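Local atomic coordinates of periplasmic beta-glucosidase (Pseudomonas aeruginosa, PDB entry 6R5T), a protein that probably hydrolyses terminal, non-reducing beta-D-glucosyl residues with release of beta-D-glucose, as a periplasmic member of glycoside hydrolase family 3. Residues Ile20-Leu25 / Arg312-Val317; Asp145-Ser150 / Arg674-Val679; Thr636-Val641 / Glu688-Leu693. The protein carries 1 engineered substitution. All coordinates share one frame; numbering follows the deposited sequence.

Contact 1: residues Ile20-Leu25 / Arg312-Val317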
loop_
_atom_site.group_PDB
_atom_site.type_symbol
_atom_site.label_atom_id
_atom_site.label_comp_id
_atom_site.label_asym_id
_atom_site.label_seq_id
_atom_site.Cartn_x
_atom_site.Cartn_y
_atom_site.Cartn_z
ATOM N N ILE A 20 6.632 41.365 6.278
ATOM C CA ILE A 20 7.126 40.022 6.678
ATOM C C ILE A 20 6.578 39.657 8.055
ATOM O O ILE A 20 6.246 38.449 8.261
ATOM C CB ILE A 20 8.650 39.994 6.620
ATOM C CG1 ILE A 20 9.096 40.141 5.164
ATOM C CG2 ILE A 20 9.172 38.724 7.305
ATOM C CD1 ILE A 20 10.571 40.447 4.997
ATOM N N GLY A 21 6.405 40.621 8.968
ATOM C CA GLY A 21 5.808 40.318 10.283
ATOM C C GLY A 21 4.421 39.697 10.157
ATOM O O GLY A 21 4.039 38.863 10.968
ATOM N N GLN A 22 3.651 40.124 9.180
ATOM C CA GLN A 22 2.279 39.617 8.945
ATOM C C GLN A 22 2.294 38.118 8.640
ATOM O O GLN A 22 1.253 37.469 8.904
ATOM C CB GLN A 22 1.590 40.360 7.825
ATOM C CG GLN A 22 1.220 41.791 8.283
ATOM C CD GLN A 22 0.280 41.749 9.454
ATOM O OE1 GLN A 22 -0.832 41.220 9.326
ATOM N NE2 GLN A 22 0.719 42.250 10.605
ATOM N N LEU A 23 3.413 37.602 8.162
ATOM C CA LEU A 23 3.471 36.196 7.682
ATOM C C LEU A 23 3.784 35.265 8.848
ATOM O O LEU A 23 3.790 34.031 8.640
ATOM C CB LEU A 23 4.513 36.070 6.577
ATOM C CG LEU A 23 4.418 37.111 5.454
ATOM C CD1 LEU A 23 5.448 36.806 4.409
ATOM C CD2 LEU A 23 3.004 37.191 4.869
ATOM N N ARG A 24 4.002 35.796 10.040
ATOM C CA ARG A 24 4.490 34.983 11.163
ATOM C C ARG A 24 3.324 34.519 12.009
ATOM O O ARG A 24 2.579 35.360 12.549
ATOM C CB ARG A 24 5.453 35.813 11.995
ATOM C CG ARG A 24 6.139 35.013 13.065
ATOM C CD ARG A 24 7.228 35.843 13.691
ATOM N NE ARG A 24 7.860 35.166 14.798
ATOM C CZ ARG A 24 8.207 35.727 15.948
ATOM N NH1 ARG A 24 7.964 37.005 16.152
ATOM N NH2 ARG A 24 8.789 35.011 16.899
ATOM N N LEU A 25 3.146 33.184 12.083
ATOM C CA LEU A 25 2.093 32.544 12.887
ATOM C C LEU A 25 2.775 31.746 13.990
ATOM O O LEU A 25 3.558 30.856 13.674
ATOM C CB LEU A 25 1.296 31.639 11.959
ATOM C CG LEU A 25 0.344 30.663 12.621
ATOM C CD1 LEU A 25 -0.719 31.400 13.384
ATOM C CD2 LEU A 25 -0.304 29.764 11.540
ATOM N N ARG A 312 2.488 39.263 -2.197
ATOM C CA ARG A 312 1.370 38.304 -2.417
ATOM C C ARG A 312 0.982 37.750 -1.055
ATOM O O ARG A 312 -0.211 37.748 -0.727
ATOM C CB ARG A 312 1.841 37.167 -3.323
ATOM C CG ARG A 312 0.789 36.095 -3.566
ATOM C CD ARG A 312 1.484 34.783 -3.929
ATOM N NE ARG A 312 1.867 34.098 -2.672
ATOM C CZ ARG A 312 3.067 33.586 -2.411
ATOM N NH1 ARG A 312 4.043 33.675 -3.322
ATOM N NH2 ARG A 312 3.275 32.982 -1.248
ATOM N N ALA A 313 1.988 37.336 -0.296
ATOM C CA ALA A 313 1.832 36.640 0.993
ATOM C C ALA A 313 1.168 37.588 1.979
ATOM O O ALA A 313 0.174 37.256 2.642
ATOM C CB ALA A 313 3.151 36.120 1.456
ATOM N N CYS A 314 1.684 38.830 2.062
ATOM C CA CYS A 314 1.135 39.840 2.977
ATOM C C CYS A 314 -0.303 40.216 2.601
ATOM O O CYS A 314 -1.162 40.269 3.480
ATOM C CB CYS A 314 2.049 41.056 2.932
ATOM S SG CYS A 314 1.492 42.330 4.089
ATOM N N ARG A 315 -0.588 40.432 1.316
ATOM C CA ARG A 315 -1.937 40.771 0.874
ATOM C C ARG A 315 -2.920 39.687 1.322
ATOM O O ARG A 315 -3.984 40.016 1.795
ATOM C CB ARG A 315 -2.017 40.957 -0.640
ATOM C CG ARG A 315 -3.417 41.183 -1.188
ATOM C CD ARG A 315 -4.098 39.859 -1.615
ATOM N NE ARG A 315 -5.547 39.984 -1.742
ATOM C CZ ARG A 315 -6.431 38.992 -1.618
ATOM N NH1 ARG A 315 -6.055 37.748 -1.332
ATOM N NH2 ARG A 315 -7.719 39.263 -1.735
ATOM N N ASP A 316 -2.515 38.424 1.232
ATOM C CA ASP A 316 -3.423 37.331 1.613
ATOM C C ASP A 316 -3.698 37.379 3.113
ATOM O O ASP A 316 -4.853 37.121 3.521
ATOM C CB ASP A 316 -2.860 35.989 1.137
ATOM C CG ASP A 316 -2.854 35.769 -0.360
ATOM O OD1 ASP A 316 -3.478 36.581 -1.070
ATOM O OD2 ASP A 316 -2.178 34.789 -0.804
ATOM N N VAL A 317 -2.692 37.684 3.944
ATOM C CA VAL A 317 -2.941 37.770 5.396
ATOM C C VAL A 317 -3.911 38.934 5.673
ATOM O O VAL A 317 -4.863 38.767 6.450
ATOM C CB VAL A 317 -1.622 37.921 6.160
ATOM C CG1 VAL A 317 -1.894 38.198 7.630
ATOM C CG2 VAL A 317 -0.774 36.651 5.990
#

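Contact 2: residues Asp145-Ser150 / Arg674-Val679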
loop_
_atom_site.group_PDB
_atom_site.type_symbol
_atom_site.label_atom_id
_atom_site.label_comp_id
_atom_site.label_asym_id
_atom_site.label_seq_id
_atom_site.Cartn_x
_atom_site.Cartn_y
_atom_site.Cartn_z
ATOM N N ASP A 145 -14.770 7.820 0.955
ATOM C CA ASP A 145 -15.489 8.177 -0.288
ATOM C C ASP A 145 -15.320 9.633 -0.711
ATOM O O ASP A 145 -15.562 10.550 0.081
ATOM C CB ASP A 145 -16.976 7.890 -0.168
ATOM C CG ASP A 145 -17.656 8.149 -1.502
ATOM O OD1 ASP A 145 -17.312 7.469 -2.514
ATOM O OD2 ASP A 145 -18.539 9.023 -1.491
ATOM N N THR A 146 -15.029 9.802 -1.983
ATOM C CA THR A 146 -14.761 11.164 -2.530
ATOM C C THR A 146 -16.056 11.980 -2.537
ATOM O O THR A 146 -16.032 13.155 -2.190
ATOM C CB THR A 146 -14.159 11.036 -3.915
ATOM O OG1 THR A 146 -12.977 10.245 -3.834
ATOM C CG2 THR A 146 -13.887 12.388 -4.496
ATOM N N TYR A 147 -17.166 11.404 -2.997
ATOM C CA TYR A 147 -18.464 12.101 -3.050
ATOM C C TYR A 147 -18.868 12.605 -1.669
ATOM O O TYR A 147 -19.205 13.819 -1.465
ATOM C CB TYR A 147 -19.508 11.251 -3.760
ATOM C CG TYR A 147 -20.851 11.886 -3.897
ATOM C CD1 TYR A 147 -21.792 11.767 -2.909
ATOM C CD2 TYR A 147 -21.168 12.580 -5.041
ATOM C CE1 TYR A 147 -23.026 12.414 -2.995
ATOM C CE2 TYR A 147 -22.411 13.179 -5.169
ATOM C CZ TYR A 147 -23.328 13.110 -4.159
ATOM O OH TYR A 147 -24.530 13.701 -4.486
ATOM N N LEU A 148 -18.922 11.708 -0.702
ATOM C CA LEU A 148 -19.417 12.044 0.621
ATOM C C LEU A 148 -18.431 13.054 1.254
ATOM O O LEU A 148 -18.912 14.038 1.845
ATOM C CB LEU A 148 -19.537 10.776 1.454
ATOM C CG LEU A 148 -20.013 11.016 2.870
ATOM C CD1 LEU A 148 -21.384 11.707 2.883
ATOM C CD2 LEU A 148 -20.094 9.694 3.595
ATOM N N THR A 149 -17.124 12.786 1.201
ATOM C CA THR A 149 -16.167 13.692 1.851
ATOM C C THR A 149 -16.226 15.088 1.189
ATOM O O THR A 149 -16.149 16.113 1.928
ATOM C CB THR A 149 -14.757 13.127 1.836
ATOM O OG1 THR A 149 -14.777 11.952 2.662
ATOM C CG2 THR A 149 -13.721 14.125 2.313
ATOM N N SER A 150 -16.396 15.145 -0.119
ATOM C CA SER A 150 -16.517 16.443 -0.851
ATOM C C SER A 150 -17.760 17.193 -0.360
ATOM O O SER A 150 -17.688 18.419 -0.097
ATOM C CB SER A 150 -16.505 16.275 -2.306
ATOM O OG SER A 150 -15.253 15.766 -2.717
ATOM N N ARG A 674 -22.956 8.301 -5.789
ATOM C CA ARG A 674 -23.390 9.514 -6.507
ATOM C C ARG A 674 -24.668 10.076 -5.892
ATOM O O ARG A 674 -25.146 11.074 -6.395
ATOM C CB ARG A 674 -23.560 9.289 -8.009
ATOM C CG ARG A 674 -22.259 9.154 -8.768
ATOM C CD ARG A 674 -21.500 10.439 -8.719
ATOM N NE ARG A 674 -20.296 10.395 -9.514
ATOM C CZ ARG A 674 -19.095 10.177 -9.064
ATOM N NH1 ARG A 674 -18.901 9.875 -7.790
ATOM N NH2 ARG A 674 -18.073 10.300 -9.909
ATOM N N GLY A 675 -25.174 9.542 -4.795
ATOM C CA GLY A 675 -26.262 10.200 -4.088
ATOM C C GLY A 675 -26.653 9.403 -2.878
ATOM O O GLY A 675 -26.272 8.215 -2.781
ATOM N N PHE A 676 -27.352 10.038 -1.968
ATOM C CA PHE A 676 -27.882 9.308 -0.816
ATOM C C PHE A 676 -29.022 10.102 -0.197
ATOM O O PHE A 676 -29.144 11.318 -0.459
ATOM C CB PHE A 676 -26.803 9.021 0.223
ATOM C CG PHE A 676 -26.123 10.224 0.801
ATOM C CD1 PHE A 676 -26.650 10.858 1.909
ATOM C CD2 PHE A 676 -24.971 10.715 0.199
ATOM C CE1 PHE A 676 -25.974 11.941 2.455
ATOM C CE2 PHE A 676 -24.331 11.836 0.713
ATOM C CZ PHE A 676 -24.855 12.435 1.840
ATOM N N ARG A 677 -29.841 9.386 0.546
ATOM C CA ARG A 677 -30.989 10.023 1.248
ATOM C C ARG A 677 -31.101 9.332 2.589
ATOM O O ARG A 677 -31.373 8.114 2.615
ATOM C CB ARG A 677 -32.308 9.901 0.484
ATOM C CG ARG A 677 -33.293 11.056 0.699
ATOM C CD ARG A 677 -32.874 12.323 -0.079
ATOM N NE ARG A 677 -33.189 12.365 -1.519
ATOM C CZ ARG A 677 -32.325 12.555 -2.515
ATOM N NH1 ARG A 677 -31.016 12.711 -2.316
ATOM N NH2 ARG A 677 -32.791 12.587 -3.751
ATOM N N LYS A 678 -30.970 10.083 3.661
ATOM C CA LYS A 678 -31.276 9.517 4.977
ATOM C C LYS A 678 -32.743 9.803 5.257
ATOM O O LYS A 678 -33.158 10.968 5.160
ATOM C CB LYS A 678 -30.408 10.139 6.037
ATOM C CG LYS A 678 -30.651 9.517 7.391
ATOM C CD LYS A 678 -29.648 9.981 8.352
ATOM C CE LYS A 678 -29.532 9.170 9.610
ATOM N NZ LYS A 678 -28.871 10.117 10.555
ATOM N N VAL A 679 -33.463 8.773 5.670
ATOM C CA VAL A 679 -34.927 8.843 5.820
ATOM C C VAL A 679 -35.302 8.216 7.137
ATOM O O VAL A 679 -34.977 7.027 7.351
ATOM C CB VAL A 679 -35.612 8.148 4.636
ATOM C CG1 VAL A 679 -37.102 8.294 4.746
ATOM C CG2 VAL A 679 -35.078 8.662 3.296
HETATM O O HOH W 1 -27.158 13.139 -2.682
#

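Contact 3: residues Thr636-Val641 / Glu688-Leu693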
loop_
_atom_site.group_PDB
_atom_site.type_symbol
_atom_site.label_atom_id
_atom_site.label_comp_id
_atom_site.label_asym_id
_atom_site.label_seq_id
_atom_site.Cartn_x
_atom_site.Cartn_y
_atom_site.Cartn_z
ATOM N N THR A 636 -31.295 15.752 -17.398
ATOM C CA THR A 636 -31.249 15.048 -16.093
ATOM C C THR A 636 -32.115 13.813 -16.220
ATOM O O THR A 636 -33.133 13.797 -16.953
ATOM C CB THR A 636 -31.700 15.981 -14.965
ATOM O OG1 THR A 636 -30.645 16.935 -14.842
ATOM C CG2 THR A 636 -31.858 15.329 -13.617
ATOM N N LEU A 637 -31.686 12.787 -15.504
ATOM C CA LEU A 637 -32.364 11.495 -15.349
ATOM C C LEU A 637 -32.845 11.443 -13.897
ATOM O O LEU A 637 -32.131 11.994 -13.005
ATOM C CB LEU A 637 -31.291 10.427 -15.630
ATOM C CG LEU A 637 -31.775 8.990 -15.685
ATOM C CD1 LEU A 637 -31.804 8.515 -17.121
ATOM C CD2 LEU A 637 -30.896 8.081 -14.846
ATOM N N GLU A 638 -33.986 10.801 -13.667
ATOM C CA GLU A 638 -34.434 10.445 -12.289
ATOM C C GLU A 638 -34.338 8.929 -12.078
ATOM O O GLU A 638 -34.767 8.145 -12.941
ATOM C CB GLU A 638 -35.848 10.969 -12.036
ATOM C CG GLU A 638 -35.932 12.486 -12.034
ATOM C CD GLU A 638 -37.349 13.009 -11.854
ATOM O OE1 GLU A 638 -38.304 12.196 -11.963
ATOM O OE2 GLU A 638 -37.485 14.217 -11.568
ATOM N N ALA A 639 -33.894 8.544 -10.880
ATOM C CA ALA A 639 -33.886 7.162 -10.374
ATOM C C ALA A 639 -34.823 7.155 -9.184
ATOM O O ALA A 639 -34.587 7.940 -8.221
ATOM C CB ALA A 639 -32.488 6.772 -10.010
ATOM N N ARG A 640 -35.878 6.352 -9.275
ATOM C CA ARG A 640 -36.889 6.326 -8.214
ATOM C C ARG A 640 -36.947 4.980 -7.532
ATOM O O ARG A 640 -36.943 3.911 -8.186
ATOM C CB ARG A 640 -38.274 6.656 -8.768
ATOM C CG ARG A 640 -38.423 8.110 -9.168
ATOM C CD ARG A 640 -39.857 8.439 -9.577
ATOM N NE ARG A 640 -39.859 9.796 -10.117
ATOM C CZ ARG A 640 -40.678 10.774 -9.746
ATOM N NH1 ARG A 640 -41.650 10.558 -8.873
ATOM N NH2 ARG A 640 -40.550 11.970 -10.297
ATOM N N VAL A 641 -37.095 5.048 -6.215
ATOM C CA VAL A 641 -37.313 3.849 -5.403
ATOM C C VAL A 641 -38.192 4.253 -4.218
ATOM O O VAL A 641 -38.076 5.402 -3.764
ATOM C CB VAL A 641 -35.958 3.266 -4.992
ATOM C CG1 VAL A 641 -35.235 4.153 -3.974
ATOM C CG2 VAL A 641 -36.084 1.851 -4.566
ATOM N N GLU A 688 -41.209 7.833 -1.198
ATOM C CA GLU A 688 -40.674 7.789 -2.570
ATOM C C GLU A 688 -39.412 8.639 -2.563
ATOM O O GLU A 688 -39.416 9.799 -2.135
ATOM C CB GLU A 688 -41.640 8.316 -3.648
ATOM C CG GLU A 688 -41.039 8.002 -5.038
ATOM C CD GLU A 688 -41.829 8.097 -6.335
ATOM O OE1 GLU A 688 -42.076 9.217 -6.801
ATOM O OE2 GLU A 688 -42.073 7.039 -6.961
ATOM N N ILE A 689 -38.320 8.032 -2.973
ATOM C CA ILE A 689 -37.019 8.716 -3.065
ATOM C C ILE A 689 -36.767 8.918 -4.547
ATOM O O ILE A 689 -36.948 7.946 -5.354
ATOM C CB ILE A 689 -35.946 7.892 -2.355
ATOM C CG1 ILE A 689 -36.325 7.761 -0.879
ATOM C CG2 ILE A 689 -34.592 8.530 -2.522
ATOM C CD1 ILE A 689 -35.666 6.667 -0.181
ATOM N N VAL A 690 -36.447 10.156 -4.894
ATOM C CA VAL A 690 -36.112 10.532 -6.278
ATOM C C VAL A 690 -34.689 11.053 -6.276
ATOM O O VAL A 690 -34.412 12.041 -5.581
ATOM C CB VAL A 690 -37.088 11.592 -6.789
ATOM C CG1 VAL A 690 -36.803 11.900 -8.238
ATOM C CG2 VAL A 690 -38.524 11.162 -6.565
ATOM N N PHE A 691 -33.790 10.340 -6.926
ATOM C CA PHE A 691 -32.427 10.811 -7.169
ATOM C C PHE A 691 -32.410 11.438 -8.542
ATOM O O PHE A 691 -32.927 10.830 -9.482
ATOM C CB PHE A 691 -31.452 9.643 -7.092
ATOM C CG PHE A 691 -31.355 9.011 -5.741
ATOM C CD1 PHE A 691 -30.637 9.650 -4.740
ATOM C CD2 PHE A 691 -31.908 7.790 -5.457
ATOM C CE1 PHE A 691 -30.490 9.070 -3.495
ATOM C CE2 PHE A 691 -31.747 7.203 -4.212
ATOM C CZ PHE A 691 -31.039 7.847 -3.233
ATOM N N ARG A 692 -31.665 12.522 -8.653
ATOM C CA ARG A 692 -31.371 13.165 -9.941
ATOM C C ARG A 692 -29.929 12.849 -10.341
ATOM O O ARG A 692 -29.025 12.882 -9.468
ATOM C CB ARG A 692 -31.567 14.676 -9.816
ATOM C CG ARG A 692 -33.025 15.095 -9.763
ATOM C CD ARG A 692 -33.209 16.615 -9.808
ATOM N NE ARG A 692 -32.251 17.288 -10.680
ATOM C CZ ARG A 692 -32.417 18.483 -11.231
ATOM N NH1 ARG A 692 -33.525 19.161 -11.021
ATOM N NH2 ARG A 692 -31.475 19.009 -11.998
ATOM N N LEU A 693 -29.756 12.466 -11.602
ATOM C CA LEU A 693 -28.431 12.232 -12.200
ATOM C C LEU A 693 -28.321 13.040 -13.491
ATOM O O LEU A 693 -29.266 13.019 -14.300
ATOM C CB LEU A 693 -28.286 10.745 -12.524
ATOM C CG LEU A 693 -28.171 9.828 -11.303
ATOM C CD1 LEU A 693 -28.326 8.363 -11.735
ATOM C CD2 LEU A 693 -26.846 10.084 -10.602
#

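Contact 1: residues Ile20-Leu25 / Arg312-Val317
The N-terminal TIM-barrel-type domain brings its first and last parts together here: the turn leading from helix 16-22 into strand 24-26, the first of the parallel strands, lies against helix 307-323, which comes after the last strand, 286-287, and helix 291-301. The contact is buried, and methyl groups do most of the touching. Leu23 has CG beside the backbone N (chi1 -49°) and the chain then extended, so that its CD2 methyl comes down on the helix backbone, 3.4 Å from Ala313 C and 3.5 Å from Cys314 N. Both methyls of Leu23 rest on the Ala313 methyl, CD2 at 3.6 Å and CD1 at 3.8 Å from Ala313 CB. One turn on, Val317 has CG1 anti to its backbone N (chi1 172°), which places CG1 3.5 Å from the Gln22 carbonyl O, while Val317 CG2 lies 4.0 Å from Leu23 CD2. The bent side chain of Gln22 crosses Val317 obliquely and sets OE1 3.6 Å from Val317 CG1. This amide oxygen is not left to the methyl alone, because it accepts a hydrogen bond from Lys321, one turn further along the same helix. Leu23 also packs on Leu296 of helix 291-301 and bonds through its backbone to Asn286, Val317 rests on Leu251 of strand 251-253, and Cys314 touches Met11 of helix 2-12.

Contact 2: residues Asp145-Ser150 / Arg674-Val679
Two bonds grip the carbonyl O of Thr146 in the first turn of helix 146-161: Ser150 N at 2.9 Å and Ser150 OG at 2.8 Å, the hydroxyl coming from above the carbonyl plane. Asp145 is the N-cap, its OD2 accepting from Leu148 N at 2.8 Å. This well-fixed turn presents Tyr147 and Leu148 to strand 672-681. Tyr147 has CG anti to its backbone N (chi1 -178°), so that one ring face lies against the strand backbone. Arg674 CA makes a CH-pi contact, 4.1 Å from the Tyr147 ring centroid and only 13° off the ring normal. The edge of the same ring meets Phe676, Tyr147 CE1 to Phe676 CE2 4.0 Å. Phe676 takes the crowded position between its backbone N and carbonyl carbon (chi1 60°), and the far end of its ring receives Leu148 CD1, 3.7 Å from Phe676 CE2. A water joins the two segments, bonded to Tyr147 OH at 3.2 Å and accepting from Phe676 N. Trp98 adds an edge-to-face ring contact with Phe676. The interface thus joins the barrel domain to an outermost strand of the fibronectin type III-like domain, at a classic beta bulge where Arg674 and Gly675 both face Leu657.

Contact 3: residues Thr636-Val641 / Glu688-Leu693
Six backbone hydrogen bonds tie strands 636-645 and 686-694 into an antiparallel ladder of the fibronectin type III-like domain, in pairs at Leu637-Leu693, Ala639-Phe691 and Val641-Ile689. The shortest runs from Leu637 N to Leu693 O, 2.7 Å and nearly straight at 175°. On the face carrying Glu638, Arg640 and Val690, a salt-bridge network spans the ladder. Arg640 NH2 donates to Glu638 OE1 on its own strand at 2.8 Å, in the guanidinium plane. Across the strands Arg640 NH1 pairs with Glu688 OE1 at 2.5 Å, but as a hydrogen bond this is weak, with only 128° at the hydrogen; the two planes are 79° apart. A carboxylate at each of two edges probably helps hold the guanidinium flat above Val690, whose CG2 lies 3.9 Å from Arg640 CZ, over the centre of the group. Val690 CG1 supports the carboxylate of Glu638. The other face is apolar and packs towards strands 651-660 and 712-719 of the opposing sheet. Leu637 and Leu693 lie side by side, Leu637 CD2 to Leu693 CD1 4.0 Å, and Val641 CG1 sits 4.1 Å from Ile689 CB. Ile689 CG2 covers one face of the Phe691 ring, 3.5 Å above its plane and offset toward the rim.

Overall arrangement
Contacts 2 and 3 are neighbours, their centres 14 Å apart, because strands 672-681 and 686-694 follow one another in the chain. They touch where Phe691 CE1 lies 3.6 Å from Phe676 N and where Arg677 bonds weakly to the carbonyl of Val690. Contact 1 stands apart, with centres about 37 Å from contact 2 and 48 Å from contact 3. It lies where the first and last parts of the barrel domain meet; strands of that domain also carry pocket residues for the bound glycan, such as Phe50, Lys176 and His177, but the contact itself lies away from that pocket. The magnesium ion held by Asp661 and Val663 is about 12 Å from the Arg674 side chain and about 14 Å from that of Leu693.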